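Local coordinates for DltD domain-containing protein (Beauveria bassiana, PDB 7D78) that probably acts as a polyketide thioesterase, closing linear polyketide chains into medium-ring lactones, at residues I90-G95 and A227-N232; P97-D102 and R231-L236; K151-V156 and K252-T257. One frame throughout, in Å; residues are numbered along the deposited sequence.

How the contacts relate
Contacts 1 and 2 are neighbours at the partly buried edge of the molecule, their centres 10 Å apart, and both bring the loop between strand 81-86 and helix 103-118 against the chain leading into and through strand 234-235. They share Arg231, whose guanidinium serves each. Their chemistry is polar: amides, a carboxylate, waters and carbonyls, with contact 2 adding a backbone bond and some apolar packing. Contact 3 lies on the other side of the chain's centre, with nearest atoms about 15 Å from contact 1 and about 14 Å from contact 2. It is buried, joins strand 150-156, inside the main sheet, to the loop before strand 259-264, and is held by methyl packing.

Contact 1 (I90-G95 and A227-N232); sequences IGDSDG and APNFRN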
ATOM      1  N   ILE A  90     -10.390 -12.083   8.910  1.00 18.84           N
ATOM      2  CA  ILE A  90     -10.885 -11.864  10.262  1.00 19.94           C
ATOM      3  C   ILE A  90     -12.229 -12.573  10.424  1.00 21.29           C
ATOM      4  O   ILE A  90     -13.057 -12.564   9.509  1.00 17.67           O
ATOM      5  CB  ILE A  90     -11.034 -10.353  10.546  1.00 20.48           C
ATOM      6  CG1 ILE A  90      -9.664  -9.672  10.500  1.00 19.67           C
ATOM      7  CG2 ILE A  90     -11.769 -10.104  11.864  1.00 19.77           C
ATOM      8  CD1 ILE A  90      -9.729  -8.155  10.504  1.00 23.02           C
ATOM      9  N   GLY A  91     -12.438 -13.184  11.588  1.00 21.17           N
ATOM     10  CA  GLY A  91     -13.766 -13.659  11.939  1.00 21.37           C
ATOM     11  C   GLY A  91     -14.255 -14.693  10.951  1.00 23.70           C
ATOM     12  O   GLY A  91     -13.559 -15.666  10.639  1.00 22.33           O
ATOM     13  N   ASP A  92     -15.468 -14.472  10.436  1.00 22.02           N
ATOM     14  CA  ASP A  92     -16.128 -15.430   9.561  1.00 22.73           C
ATOM     15  C   ASP A  92     -15.629 -15.370   8.120  1.00 23.79           C
ATOM     16  O   ASP A  92     -15.992 -16.241   7.323  1.00 21.93           O
ATOM     17  CB  ASP A  92     -17.657 -15.205   9.568  1.00 18.91           C
ATOM     18  CG  ASP A  92     -18.329 -15.642  10.880  1.00 28.33           C
ATOM     19  OD1 ASP A  92     -17.745 -16.446  11.642  1.00 28.36           O
ATOM     20  OD2 ASP A  92     -19.463 -15.180  11.138  1.00 24.62           O
ATOM     21  N   SER A  93     -14.823 -14.369   7.756  1.00 19.94           N
ATOM     22  CA  SER A  93     -14.503 -14.143   6.354  1.00 19.07           C
ATOM     23  C   SER A  93     -13.280 -14.934   5.904  1.00 20.88           C
ATOM     24  O   SER A  93     -12.393 -15.262   6.697  1.00 19.37           O
ATOM     25  CB  SER A  93     -14.269 -12.655   6.087  1.00 20.21           C
ATOM     26  OG  SER A  93     -15.447 -11.928   6.332  1.00 18.10           O
ATOM     27  N   ASP A  94     -13.245 -15.231   4.607  1.00 20.11           N
ATOM     28  CA  ASP A  94     -12.049 -15.783   3.984  1.00 20.36           C
ATOM     29  C   ASP A  94     -10.860 -14.844   4.166  1.00 22.73           C
ATOM     30  O   ASP A  94     -11.004 -13.659   4.475  1.00 21.47           O
ATOM     31  CB  ASP A  94     -12.260 -15.985   2.484  1.00 19.39           C
ATOM     32  CG  ASP A  94     -13.233 -17.092   2.162  1.00 23.24           C
ATOM     33  OD1 ASP A  94     -13.679 -17.801   3.082  1.00 18.72           O
ATOM     34  OD2 ASP A  94     -13.537 -17.248   0.961  1.00 25.21           O
ATOM     35  N   GLY A  95      -9.669 -15.383   3.928  1.00 18.30           N
ATOM     36  CA  GLY A  95      -8.476 -14.565   3.866  1.00 21.82           C
ATOM     37  C   GLY A  95      -7.330 -15.218   4.608  1.00 21.52           C
ATOM     38  O   GLY A  95      -7.480 -15.584   5.777  1.00 23.60           O
ATOM     39  N   ALA A 227     -19.313 -14.509  18.859  1.00 55.59           N
ATOM     40  CA  ALA A 227     -18.431 -14.651  17.702  1.00 40.67           C
ATOM     41  C   ALA A 227     -17.434 -15.788  17.895  1.00 45.22           C
ATOM     42  O   ALA A 227     -16.353 -15.579  18.470  1.00 35.19           O
ATOM     43  CB  ALA A 227     -17.700 -13.336  17.439  1.00 33.13           C
ATOM     44  N   PRO A 228     -17.735 -16.989  17.385  1.00 42.39           N
ATOM     45  CA  PRO A 228     -16.787 -18.108  17.527  1.00 42.14           C
ATOM     46  C   PRO A 228     -15.458 -17.873  16.837  1.00 38.77           C
ATOM     47  O   PRO A 228     -14.470 -18.528  17.191  1.00 29.39           O
ATOM     48  CB  PRO A 228     -17.525 -19.296  16.887  1.00 45.51           C
ATOM     49  CG  PRO A 228     -18.928 -18.841  16.646  1.00 45.24           C
ATOM     50  CD  PRO A 228     -18.914 -17.350  16.581  1.00 43.65           C
ATOM     51  N   ASN A 229     -15.397 -16.971  15.859  1.00 32.41           N
ATOM     52  CA  ASN A 229     -14.198 -16.813  15.050  1.00 30.12           C
ATOM     53  C   ASN A 229     -13.421 -15.544  15.393  1.00 32.02           C
ATOM     54  O   ASN A 229     -12.461 -15.208  14.691  1.00 28.61           O
ATOM     55  CB  ASN A 229     -14.565 -16.857  13.562  1.00 29.74           C
ATOM     56  CG  ASN A 229     -14.884 -18.274  13.077  1.00 37.30           C
ATOM     57  OD1 ASN A 229     -14.137 -19.223  13.344  1.00 32.02           O
ATOM     58  ND2 ASN A 229     -15.996 -18.419  12.354  1.00 27.50           N
ATOM     59  N   PHE A 230     -13.792 -14.846  16.467  1.00 27.09           N
ATOM     60  CA  PHE A 230     -12.918 -13.810  17.004  1.00 28.53           C
ATOM     61  C   PHE A 230     -11.621 -14.437  17.513  1.00 27.34           C
ATOM     62  O   PHE A 230     -11.643 -15.435  18.237  1.00 27.38           O
ATOM     63  CB  PHE A 230     -13.598 -13.041  18.135  1.00 29.43           C
ATOM     64  CG  PHE A 230     -12.657 -12.117  18.872  1.00 31.76           C
ATOM     65  CD1 PHE A 230     -12.198 -10.953  18.266  1.00 26.70           C
ATOM     66  CD2 PHE A 230     -12.206 -12.429  20.148  1.00 32.86           C
ATOM     67  CE1 PHE A 230     -11.306 -10.112  18.920  1.00 30.63           C
ATOM     68  CE2 PHE A 230     -11.321 -11.594  20.813  1.00 30.58           C
ATOM     69  CZ  PHE A 230     -10.871 -10.429  20.197  1.00 32.84           C
ATOM     70  N   ARG A 231     -10.487 -13.854  17.131  1.00 24.80           N
ATOM     71  CA  ARG A 231      -9.176 -14.375  17.508  1.00 24.27           C
ATOM     72  C   ARG A 231      -8.338 -13.203  17.997  1.00 25.96           C
ATOM     73  O   ARG A 231      -8.139 -12.235  17.258  1.00 25.44           O
ATOM     74  CB  ARG A 231      -8.505 -15.092  16.324  1.00 22.64           C
ATOM     75  CG  ARG A 231      -9.358 -16.230  15.733  1.00 29.87           C
ATOM     76  CD  ARG A 231      -8.671 -16.953  14.571  1.00 25.41           C
ATOM     77  NE  ARG A 231      -8.550 -16.096  13.388  1.00 25.91           N
ATOM     78  CZ  ARG A 231      -9.454 -16.012  12.413  1.00 29.39           C
ATOM     79  NH1 ARG A 231     -10.571 -16.737  12.459  1.00 30.79           N
ATOM     80  NH2 ARG A 231      -9.247 -15.184  11.388  1.00 24.43           N
ATOM     81  N   ASN A 232      -7.868 -13.270  19.243  1.00 19.78           N
ATOM     82  CA  ASN A 232      -7.149 -12.138  19.835  1.00 24.10           C
ATOM     83  C   ASN A 232      -5.662 -12.203  19.472  1.00 22.14           C
ATOM     84  O   ASN A 232      -4.767 -12.250  20.317  1.00 21.47           O
ATOM     85  CB  ASN A 232      -7.366 -12.101  21.344  1.00 27.71           C
ATOM     86  CG  ASN A 232      -6.765 -10.866  21.990  1.00 32.12           C
ATOM     87  OD1 ASN A 232      -6.575  -9.839  21.342  1.00 28.78           O
ATOM     88  ND2 ASN A 232      -6.469 -10.961  23.281  1.00 28.48           N
TER
HETATM   89  O   HOH W   1     -10.721 -13.299  13.953  1.00 23.36           O
HETATM   90  O   HOH W   2     -11.070 -15.516   9.276  1.00 24.76           O
HETATM   91  O   HOH W   3     -17.396 -15.485  14.555  1.00 31.38           O
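Asp92 and Asn229 make the one direct hydrogen bond between I90-G95 and A227-N232. Asn229 ND2 donates to Asp92 OD1 at 2.7 Å, nearly straight at 170°, and meets the oxygen almost along its C-O bond. Asn229 CG lies beside its backbone N (chi1 -75°), which carries the amide over to Asp92. The acceptor lies in the amide plane, and the carboxylate is turned 87° from it. Lys64 forms a salt bridge with the other oxygen, OD2, so both oxygens are held.

Closer to the backbone the contacts are weaker. Gly91 CA points a C-H at Asn229 O, 3.4 Å away, and Gly91 O rests 3.3 Å from Asn229 CB.

Three waters do the remaining polar work. One accepts from Gly91 N and donates to Asn229 O at 2.7 Å, lying over one face of the Arg231 guanidinium. A second sits in that group's plane, accepts from Arg231 NH2 at 2.8 Å, and donates to Gly91 O and Ser93 O. The third accepts from Asn229 N and donates to Asp92 OD1. Arg231 NE itself turns to Asn99.

An alanine in place of Asn229 would probably leave Asp92 OD1 without its amide donor and the carboxylate less firmly set in rotation.

The contact thus joins two turns: a type II' turn between strand 81-86 and helix 103-118, and a type I turn between helix 210-220 and strand 234-235.

Contact 2 (P97-D102 and R231-L236); sequences PKNLID and RNKIAL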
ATOM      1  N   PRO A  97      -2.790 -15.056   5.028  1.00 22.39           N
ATOM      2  CA  PRO A  97      -2.824 -15.562   6.408  1.00 21.66           C
ATOM      3  C   PRO A  97      -3.883 -14.899   7.297  1.00 24.82           C
ATOM      4  O   PRO A  97      -4.332 -13.784   7.021  1.00 19.09           O
ATOM      5  CB  PRO A  97      -1.406 -15.264   6.943  1.00 25.52           C
ATOM      6  CG  PRO A  97      -0.789 -14.342   6.000  1.00 24.22           C
ATOM      7  CD  PRO A  97      -1.476 -14.493   4.666  1.00 26.50           C
ATOM      8  N   LYS A  98      -4.288 -15.618   8.341  1.00 19.65           N
ATOM      9  CA  LYS A  98      -5.361 -15.163   9.211  1.00 20.89           C
ATOM     10  C   LYS A  98      -4.922 -13.942  10.014  1.00 21.69           C
ATOM     11  O   LYS A  98      -3.771 -13.846  10.440  1.00 21.79           O
ATOM     12  CB  LYS A  98      -5.786 -16.299  10.145  1.00 26.87           C
ATOM     13  CG  LYS A  98      -6.337 -17.517   9.391  1.00 27.91           C
ATOM     14  CD  LYS A  98      -7.689 -17.199   8.815  1.00 32.25           C
ATOM     15  CE  LYS A  98      -8.056 -18.152   7.669  1.00 33.85           C
ATOM     16  NZ  LYS A  98      -9.365 -17.749   7.086  1.00 35.62           N
ATOM     17  N   ASN A  99      -5.852 -13.001  10.194  1.00 17.14           N
ATOM     18  CA  ASN A  99      -5.622 -11.779  10.971  1.00 20.14           C
ATOM     19  C   ASN A  99      -4.370 -11.043  10.518  1.00 21.76           C
ATOM     20  O   ASN A  99      -3.600 -10.525  11.333  1.00 19.02           O
ATOM     21  CB  ASN A  99      -5.563 -12.085  12.468  1.00 18.37           C
ATOM     22  CG  ASN A  99      -6.747 -12.899  12.917  1.00 23.36           C
ATOM     23  OD1 ASN A  99      -6.708 -14.132  12.893  1.00 20.64           O
ATOM     24  ND2 ASN A  99      -7.840 -12.215  13.280  1.00 19.20           N
ATOM     25  N   LEU A 100      -4.173 -10.987   9.204  1.00 22.52           N
ATOM     26  CA  LEU A 100      -3.174 -10.116   8.594  1.00 21.25           C
ATOM     27  C   LEU A 100      -3.928  -8.874   8.131  1.00 25.43           C
ATOM     28  O   LEU A 100      -4.632  -8.904   7.121  1.00 28.66           O
ATOM     29  CB  LEU A 100      -2.451 -10.823   7.451  1.00 22.27           C
ATOM     30  CG  LEU A 100      -1.486 -10.001   6.568  1.00 32.11           C
ATOM     31  CD1 LEU A 100      -0.759  -8.928   7.336  1.00 26.44           C
ATOM     32  CD2 LEU A 100      -0.466 -10.912   5.896  1.00 36.57           C
ATOM     33  N   ILE A 101      -3.781  -7.775   8.855  0.50 22.59           N
ATOM     34  CA  ILE A 101      -4.613  -6.599   8.619  0.50 21.77           C
ATOM     35  C   ILE A 101      -3.890  -5.673   7.646  0.50 21.76           C
ATOM     36  O   ILE A 101      -2.924  -4.996   8.010  0.50 19.17           O
ATOM     37  CB  ILE A 101      -4.962  -5.895   9.932  0.50 20.74           C
ATOM     38  CG1 ILE A 101      -5.941  -6.765  10.724  0.50 21.52           C
ATOM     39  CG2 ILE A 101      -5.574  -4.531   9.667  0.50 21.87           C
ATOM     40  CD1 ILE A 101      -5.933  -6.499  12.191  0.50 18.69           C
ATOM     41  N   ASP A 102      -4.358  -5.657   6.396  1.00 18.03           N
ATOM     42  CA  ASP A 102      -3.802  -4.832   5.329  1.00 22.66           C
ATOM     43  C   ASP A 102      -4.854  -3.774   5.042  1.00 19.81           C
ATOM     44  O   ASP A 102      -5.852  -4.062   4.362  1.00 15.71           O
ATOM     45  CB  ASP A 102      -3.496  -5.663   4.079  1.00 19.66           C
ATOM     46  CG  ASP A 102      -2.818  -4.863   2.986  1.00 27.11           C
ATOM     47  OD1 ASP A 102      -2.769  -3.622   3.076  1.00 24.51           O
ATOM     48  OD2 ASP A 102      -2.315  -5.491   2.028  1.00 40.30           O
ATOM     49  N   ARG A 231     -10.487 -13.854  17.131  1.00 24.80           N
ATOM     50  CA  ARG A 231      -9.176 -14.375  17.508  1.00 24.27           C
ATOM     51  C   ARG A 231      -8.338 -13.203  17.997  1.00 25.96           C
ATOM     52  O   ARG A 231      -8.139 -12.235  17.258  1.00 25.44           O
ATOM     53  CB  ARG A 231      -8.505 -15.092  16.324  1.00 22.64           C
ATOM     54  CG  ARG A 231      -9.358 -16.230  15.733  1.00 29.87           C
ATOM     55  CD  ARG A 231      -8.671 -16.953  14.571  1.00 25.41           C
ATOM     56  NE  ARG A 231      -8.550 -16.096  13.388  1.00 25.91           N
ATOM     57  CZ  ARG A 231      -9.454 -16.012  12.413  1.00 29.39           C
ATOM     58  NH1 ARG A 231     -10.571 -16.737  12.459  1.00 30.79           N
ATOM     59  NH2 ARG A 231      -9.247 -15.184  11.388  1.00 24.43           N
ATOM     60  N   ASN A 232      -7.868 -13.270  19.243  1.00 19.78           N
ATOM     61  CA  ASN A 232      -7.149 -12.138  19.835  1.00 24.10           C
ATOM     62  C   ASN A 232      -5.662 -12.203  19.472  1.00 22.14           C
ATOM     63  O   ASN A 232      -4.767 -12.250  20.317  1.00 21.47           O
ATOM     64  CB  ASN A 232      -7.366 -12.101  21.344  1.00 27.71           C
ATOM     65  CG  ASN A 232      -6.765 -10.866  21.990  1.00 32.12           C
ATOM     66  OD1 ASN A 232      -6.575  -9.839  21.342  1.00 28.78           O
ATOM     67  ND2 ASN A 232      -6.469 -10.961  23.281  1.00 28.48           N
ATOM     68  N   LYS A 233      -5.411 -12.209  18.165  1.00 21.17           N
ATOM     69  CA  LYS A 233      -4.052 -12.284  17.650  1.00 18.10           C
ATOM     70  C   LYS A 233      -4.034 -11.656  16.268  1.00 21.44           C
ATOM     71  O   LYS A 233      -5.048 -11.665  15.570  1.00 19.18           O
ATOM     72  CB  LYS A 233      -3.548 -13.736  17.576  1.00 21.66           C
ATOM     73  CG  LYS A 233      -4.417 -14.659  16.698  1.00 22.31           C
ATOM     74  CD  LYS A 233      -3.849 -16.091  16.610  1.00 32.65           C
ATOM     75  CE  LYS A 233      -4.695 -16.964  15.664  1.00 35.76           C
ATOM     76  NZ  LYS A 233      -4.151 -18.353  15.496  1.00 31.31           N
ATOM     77  N   ILE A 234      -2.876 -11.092  15.888  1.00 19.34           N
ATOM     78  CA  ILE A 234      -2.660 -10.618  14.526  1.00 18.95           C
ATOM     79  C   ILE A 234      -1.350 -11.189  14.006  1.00 22.08           C
ATOM     80  O   ILE A 234      -0.450 -11.545  14.771  1.00 20.26           O
ATOM     81  CB  ILE A 234      -2.630  -9.073  14.424  1.00 18.81           C
ATOM     82  CG1 ILE A 234      -1.519  -8.500  15.335  1.00 18.27           C
ATOM     83  CG2 ILE A 234      -3.999  -8.486  14.749  1.00 18.93           C
ATOM     84  CD1 ILE A 234      -1.200  -7.026  15.087  1.00 19.48           C
ATOM     85  N   ALA A 235      -1.245 -11.261  12.682  1.00 19.67           N
ATOM     86  CA  ALA A 235       0.045 -11.526  12.060  1.00 20.50           C
ATOM     87  C   ALA A 235       0.961 -10.323  12.249  1.00 19.70           C
ATOM     88  O   ALA A 235       0.555  -9.181  12.005  1.00 18.30           O
ATOM     89  CB  ALA A 235      -0.128 -11.817  10.569  1.00 19.03           C
ATOM     90  N   LEU A 236       2.201 -10.574  12.681  1.00 18.60           N
ATOM     91  CA  LEU A 236       3.181  -9.494  12.781  1.00 19.17           C
ATOM     92  C   LEU A 236       3.309  -8.710  11.474  1.00 19.56           C
ATOM     93  O   LEU A 236       3.532  -7.490  11.497  1.00 17.88           O
ATOM     94  CB  LEU A 236       4.549 -10.058  13.195  1.00 17.02           C
ATOM     95  CG  LEU A 236       5.641  -9.029  13.521  1.00 19.00           C
ATOM     96  CD1 LEU A 236       5.522  -8.517  14.987  1.00 17.69           C
ATOM     97  CD2 LEU A 236       7.017  -9.631  13.272  1.00 19.01           C
TER
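Lys98 CG lies over one face of the Arg231 guanidinium, opposite the water-covered face, and Asn99 OD1 meets its edge in plane. Lys98 and Asn99 are the central pair of a type II turn, Pro97 to Leu100, in the loop of the alpha/beta hydrolase fold that leads to helix 103-118; Asn99 takes the left-handed backbone conformation at its third position. Arg231 NE donates to Asn99 OD1 at 2.7 Å, on a lone pair in the carbonyl plane, and NH2 adds a weak bond to the same oxygen at 3.1 Å. Amide and guanidinium planes stand 71° apart. Asn99 ND2 bonds to Asn61 OD1, which fixes the amide's rotation.

The Lys98 chain bends at its second torsion (chi2 -71°), laying CD 3.6 Å from Arg231 NH2, while NZ reaches back weakly to Gly95 O.

Further along, Asn99 O receives Ala235 N at 2.8 Å, the donor standing above the carbonyl plane, and Ile234 CA approaches the same oxygen. This ties the turn to strand 234-235, itself paired with strand 190-191. Beside that bond, Leu100 CB packs on Ala235 CB at 4.0 Å.

Contact 3 (K151-V156 and K252-T257); sequences KALVMV and KLVDKT
Val254 and Thr257, the two residues of K252-T257 that meet strand 150-156, offer their carbonyl oxygens to one donor, NE2 of Gln284. That shared donor ties Val254 to Thr257 across the loop between helix 247-251 and strand 259-264.

The touching itself is apolar. Thr257 CG2 packs against the strand backbone, 3.8 Å from Ala152 CA. The same methyl reaches Leu153 CB at 4.0 Å. It gets there because it is anti to the Thr257 N, with OG1 turned beside that nitrogen (chi1 -50°). Leu153 CG is likewise anti to its backbone N (chi1 169°), and CD2 comes to 4.3 Å from Val254 CG1, a light contact. Helix 135-146 closes over this pair, with Ala141 against Leu153 and Ala145 against Val254.

On the exposed side of the loop, Lys256 NZ forms a salt bridge with Asp255 OD1 at 2.9 Å and another with Asp169 of the second subunit, so the loop takes part in the dimer.

Just past Thr257, Pro258 and Leu260 hydrogen-bond through their backbones to Leu153. The loop therefore delivers the chain into strand 259-264, parallel to 150-156, within the central sheet of the alpha/beta hydrolase fold.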
ATOM      1  N   LYS A 151     -21.594   7.930  -1.271  1.00 20.31           N
ATOM      2  CA  LYS A 151     -22.220   9.248  -1.244  1.00 21.79           C
ATOM      3  C   LYS A 151     -22.037   9.979   0.079  1.00 24.60           C
ATOM      4  O   LYS A 151     -22.357  11.172   0.164  1.00 22.11           O
ATOM      5  CB  LYS A 151     -23.715   9.116  -1.553  1.00 23.48           C
ATOM      6  CG  LYS A 151     -24.002   8.409  -2.871  1.00 19.42           C
ATOM      7  CD  LYS A 151     -23.388   9.167  -4.054  1.00 24.74           C
ATOM      8  CE  LYS A 151     -23.640   8.445  -5.384  1.00 24.91           C
ATOM      9  NZ  LYS A 151     -25.097   8.365  -5.728  1.00 29.31           N
ATOM     10  N   ALA A 152     -21.557   9.294   1.110  1.00 22.02           N
ATOM     11  CA  ALA A 152     -21.248   9.926   2.384  1.00 20.99           C
ATOM     12  C   ALA A 152     -20.289   9.022   3.136  1.00 20.00           C
ATOM     13  O   ALA A 152     -20.250   7.807   2.920  1.00 20.21           O
ATOM     14  CB  ALA A 152     -22.497  10.180   3.234  1.00 18.47           C
ATOM     15  N   LEU A 153     -19.536   9.636   4.040  1.00 21.42           N
ATOM     16  CA  LEU A 153     -18.502   8.967   4.815  1.00 21.32           C
ATOM     17  C   LEU A 153     -18.684   9.349   6.275  1.00 20.81           C
ATOM     18  O   LEU A 153     -18.686  10.536   6.610  1.00 22.80           O
ATOM     19  CB  LEU A 153     -17.114   9.373   4.323  1.00 21.38           C
ATOM     20  CG  LEU A 153     -15.913   8.984   5.180  1.00 20.25           C
ATOM     21  CD1 LEU A 153     -15.748   7.463   5.177  1.00 17.44           C
ATOM     22  CD2 LEU A 153     -14.666   9.669   4.625  1.00 18.79           C
ATOM     23  N   VAL A 154     -18.844   8.355   7.140  1.00 18.61           N
ATOM     24  CA  VAL A 154     -18.926   8.574   8.578  1.00 19.58           C
ATOM     25  C   VAL A 154     -17.734   7.889   9.215  1.00 21.92           C
ATOM     26  O   VAL A 154     -17.587   6.665   9.108  1.00 21.05           O
ATOM     27  CB  VAL A 154     -20.239   8.038   9.164  1.00 23.19           C
ATOM     28  CG1 VAL A 154     -20.213   8.143  10.681  1.00 23.12           C
ATOM     29  CG2 VAL A 154     -21.415   8.809   8.582  1.00 21.74           C
ATOM     30  N   MET A 155     -16.879   8.672   9.859  0.74 20.23           N
ATOM     31  CA  MET A 155     -15.712   8.151  10.558  0.74 20.93           C
ATOM     32  C   MET A 155     -15.900   8.371  12.050  0.74 23.38           C
ATOM     33  O   MET A 155     -16.057   9.513  12.505  0.74 24.30           O
ATOM     34  CB  MET A 155     -14.430   8.830  10.086  0.74 20.76           C
ATOM     35  CG  MET A 155     -14.032   8.499   8.658  0.74 21.27           C
ATOM     36  SD  MET A 155     -12.431   9.221   8.269  0.74 22.95           S
ATOM     37  CE  MET A 155     -12.851  10.952   8.135  0.74 21.53           C
ATOM     38  N   VAL A 156     -15.870   7.288  12.809  1.00 20.13           N
ATOM     39  CA  VAL A 156     -15.918   7.350  14.262  1.00 23.92           C
ATOM     40  C   VAL A 156     -14.522   7.048  14.786  1.00 21.86           C
ATOM     41  O   VAL A 156     -13.946   6.002  14.463  1.00 20.01           O
ATOM     42  CB  VAL A 156     -16.957   6.374  14.827  1.00 26.07           C
ATOM     43  CG1 VAL A 156     -16.970   6.425  16.356  1.00 23.35           C
ATOM     44  CG2 VAL A 156     -18.318   6.691  14.245  1.00 26.08           C
ATOM     45  N   LYS A 252      -6.596  13.184   1.863  1.00 21.18           N
ATOM     46  CA  LYS A 252      -6.616  14.425   1.095  1.00 20.57           C
ATOM     47  C   LYS A 252      -7.275  14.239  -0.264  1.00 24.49           C
ATOM     48  O   LYS A 252      -7.753  15.219  -0.842  1.00 23.78           O
ATOM     49  CB  LYS A 252      -5.197  14.980   0.937  1.00 22.34           C
ATOM     50  CG  LYS A 252      -4.583  15.470   2.242  1.00 23.68           C
ATOM     51  CD  LYS A 252      -3.073  15.576   2.130  1.00 32.10           C
ATOM     52  CE  LYS A 252      -2.439  15.978   3.458  1.00 35.83           C
ATOM     53  NZ  LYS A 252      -0.976  16.237   3.302  1.00 33.56           N
ATOM     54  N   LEU A 253      -7.327  13.004  -0.774  1.00 18.40           N
ATOM     55  CA  LEU A 253      -8.067  12.727  -2.000  1.00 19.76           C
ATOM     56  C   LEU A 253      -9.571  12.757  -1.776  1.00 23.90           C
ATOM     57  O   LEU A 253     -10.326  12.855  -2.744  1.00 24.39           O
ATOM     58  CB  LEU A 253      -7.671  11.367  -2.575  1.00 18.93           C
ATOM     59  CG  LEU A 253      -6.176  11.151  -2.799  1.00 22.11           C
ATOM     60  CD1 LEU A 253      -5.912   9.713  -3.189  1.00 20.34           C
ATOM     61  CD2 LEU A 253      -5.660  12.101  -3.862  1.00 29.83           C
ATOM     62  N   VAL A 254     -10.030  12.654  -0.533  1.00 23.55           N
ATOM     63  CA  VAL A 254     -11.463  12.720  -0.269  1.00 20.46           C
ATOM     64  C   VAL A 254     -11.849  14.190  -0.217  1.00 24.13           C
ATOM     65  O   VAL A 254     -11.848  14.806   0.857  1.00 23.95           O
ATOM     66  CB  VAL A 254     -11.841  11.995   1.035  1.00 21.04           C
ATOM     67  CG1 VAL A 254     -13.360  11.905   1.166  1.00 21.48           C
ATOM     68  CG2 VAL A 254     -11.205  10.602   1.078  1.00 22.06           C
ATOM     69  N   ASP A 255     -12.162  14.766  -1.380  1.00 24.71           N
ATOM     70  CA  ASP A 255     -12.425  16.195  -1.482  1.00 25.49           C
ATOM     71  C   ASP A 255     -13.833  16.507  -1.972  1.00 26.48           C
ATOM     72  O   ASP A 255     -14.143  17.678  -2.206  1.00 26.05           O
ATOM     73  CB  ASP A 255     -11.387  16.863  -2.388  1.00 24.77           C
ATOM     74  CG  ASP A 255     -11.368  16.296  -3.804  1.00 33.71           C
ATOM     75  OD1 ASP A 255     -12.174  15.399  -4.134  1.00 30.67           O
ATOM     76  OD2 ASP A 255     -10.525  16.756  -4.602  1.00 41.23           O
ATOM     77  N   LYS A 256     -14.694  15.499  -2.125  1.00 26.02           N
ATOM     78  CA  LYS A 256     -16.074  15.715  -2.561  1.00 27.60           C
ATOM     79  C   LYS A 256     -17.077  15.014  -1.651  1.00 25.31           C
ATOM     80  O   LYS A 256     -18.218  15.458  -1.512  1.00 26.82           O
ATOM     81  CB  LYS A 256     -16.293  15.208  -3.987  1.00 28.12           C
ATOM     82  CG  LYS A 256     -15.366  15.764  -5.043  1.00 34.73           C
ATOM     83  CD  LYS A 256     -15.503  14.902  -6.299  1.00 35.27           C
ATOM     84  CE  LYS A 256     -14.481  15.244  -7.356  1.00 42.38           C
ATOM     85  NZ  LYS A 256     -13.094  15.071  -6.864  1.00 45.66           N
ATOM     86  N   THR A 257     -16.671  13.918  -1.045  1.00 24.92           N
ATOM     87  CA  THR A 257     -17.596  13.095  -0.267  1.00 22.46           C
ATOM     88  C   THR A 257     -17.991  13.775   1.039  1.00 20.55           C
ATOM     89  O   THR A 257     -17.116  14.032   1.877  1.00 21.52           O
ATOM     90  CB  THR A 257     -16.941  11.750   0.021  1.00 23.75           C
ATOM     91  OG1 THR A 257     -16.434  11.215  -1.208  1.00 24.76           O
ATOM     92  CG2 THR A 257     -17.951  10.783   0.638  1.00 21.48           C
TER